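Local coordinates for dipicolinate synthase subunit B (Bacillus halodurans, PDB 3LQK), which is a flavoprotein-family subunit that probably takes part, with its partner subunit, in making dipicolinate, a major small molecule of Bacillus spores, at residues 112-115 with 116-119. Numbering follows the deposited sequence.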
loop_
_atom_site.group_PDB
_atom_site.type_symbol
_atom_site.label_atom_id
_atom_site.label_comp_id
_atom_site.label_asym_id
_atom_site.label_seq_id
_atom_site.Cartn_x
_atom_site.Cartn_y
_atom_site.Cartn_z
ATOM N N VAL A 112 10.677 22.618 0.247
ATOM C CA VAL A 112 9.296 22.624 -0.203
ATOM C C VAL A 112 8.442 21.624 0.580
ATOM O O VAL A 112 7.356 21.919 1.065
ATOM C CB VAL A 112 9.211 22.349 -1.755
ATOM C CG1 VAL A 112 7.750 22.246 -2.217
ATOM C CG2 VAL A 112 9.878 23.486 -2.598
ATOM N N LEU A 113 8.943 20.411 0.718
ATOM C CA LEU A 113 8.186 19.365 1.400
ATOM C C LEU A 113 8.126 19.682 2.867
ATOM O O LEU A 113 7.167 19.304 3.545
ATOM C CB LEU A 113 8.819 17.999 1.159
ATOM C CG LEU A 113 8.760 17.541 -0.306
ATOM C CD1 LEU A 113 9.513 16.265 -0.440
ATOM C CD2 LEU A 113 7.302 17.400 -0.829
HETATM N N MSE A 114 9.143 20.367 3.388
HETATM C CA MSE A 114 9.067 20.770 4.815
HETATM C C MSE A 114 8.011 21.831 5.013
HETATM O O MSE A 114 7.273 21.792 5.987
HETATM C CB MSE A 114 10.439 21.202 5.313
HETATM C CG MSE A 114 10.472 21.712 6.710
HETATM SE SE MSE A 114 10.027 20.264 7.986
HETATM C CE MSE A 114 11.594 19.183 7.772
ATOM N N GLY A 115 7.874 22.774 4.051
ATOM C CA GLY A 115 6.786 23.727 4.111
ATOM C C GLY A 115 5.402 23.055 4.148
ATOM O O GLY A 115 4.517 23.444 4.920
ATOM N N ALA A 116 5.236 22.056 3.305
ATOM C CA ALA A 116 3.998 21.289 3.242
ATOM C C ALA A 116 3.748 20.553 4.571
ATOM O O ALA A 116 2.660 20.615 5.139
ATOM C CB ALA A 116 4.046 20.282 2.055
ATOM N N LYS A 117 4.768 19.882 5.070
ATOM C CA LYS A 117 4.668 19.173 6.378
ATOM C C LYS A 117 4.314 20.144 7.484
ATOM O O LYS A 117 3.437 19.875 8.276
ATOM C CB LYS A 117 5.961 18.404 6.693
ATOM C CG LYS A 117 5.890 17.416 7.879
ATOM C CD LYS A 117 7.292 17.005 8.355
ATOM C CE LYS A 117 7.232 15.946 9.488
ATOM N NZ LYS A 117 8.583 15.521 10.011
ATOM N N ALA A 118 4.970 21.297 7.517
ATOM C CA ALA A 118 4.722 22.296 8.561
ATOM C C ALA A 118 3.290 22.866 8.471
ATOM O O ALA A 118 2.744 23.340 9.457
ATOM C CB ALA A 118 5.725 23.407 8.468
ATOM N N THR A 119 2.679 22.810 7.291
ATOM C CA THR A 119 1.353 23.393 7.091
ATOM C C THR A 119 0.313 22.360 7.519
ATOM O O THR A 119 -0.650 22.670 8.225
ATOM C CB THR A 119 1.205 23.796 5.615
ATOM O OG1 THR A 119 2.205 24.782 5.321
ATOM C CG2 THR A 119 -0.179 24.376 5.294
#
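Gly115 O takes two donors from Thr119, one turn further along helix 111-121, a helix that packs on the mixed, mostly parallel sheet of this flavoprotein-family fold. The shorter bond comes from the side chain: Thr119 OG1 lies 2.7 Å from Gly115 O. With OG1 anti to its own carbonyl carbon (chi1 -61°), the hydroxyl folds back along the helix and approaches the carbonyl about 30° out of its plane. The backbone bond to the same oxygen, Thr119 N to Gly115 O, is weak, bent to 125° at the hydrogen; Thr119 N also bonds Ala116 O at 3.1 Å. A valine in place of Thr119 would probably leave Gly115 O with just that bent amide bond from this residue.

The three bonds just before it follow the regular i to i+4 pattern: Ala116 N to Val112 O, Lys117 N to Leu113 O at 2.9 Å, and Ala118 N to Met114 O at 2.8 Å. Around them, Val112 and Ala116 press on Ile92 of strand 89-95, while Leu113 and Ala116 meet Phe103 of helix 97-104.

On the partly exposed side, selenomethionine Met114 and Lys117 approach each other at one point, and both touch Thr108. The lysine chain is extended, with CG anti to the backbone N, carrying NZ to a hydrogen bond with Thr132 OG1 of a second subunit. Within the helix, Met114 SE passes 4.3 Å from Lys117 CD.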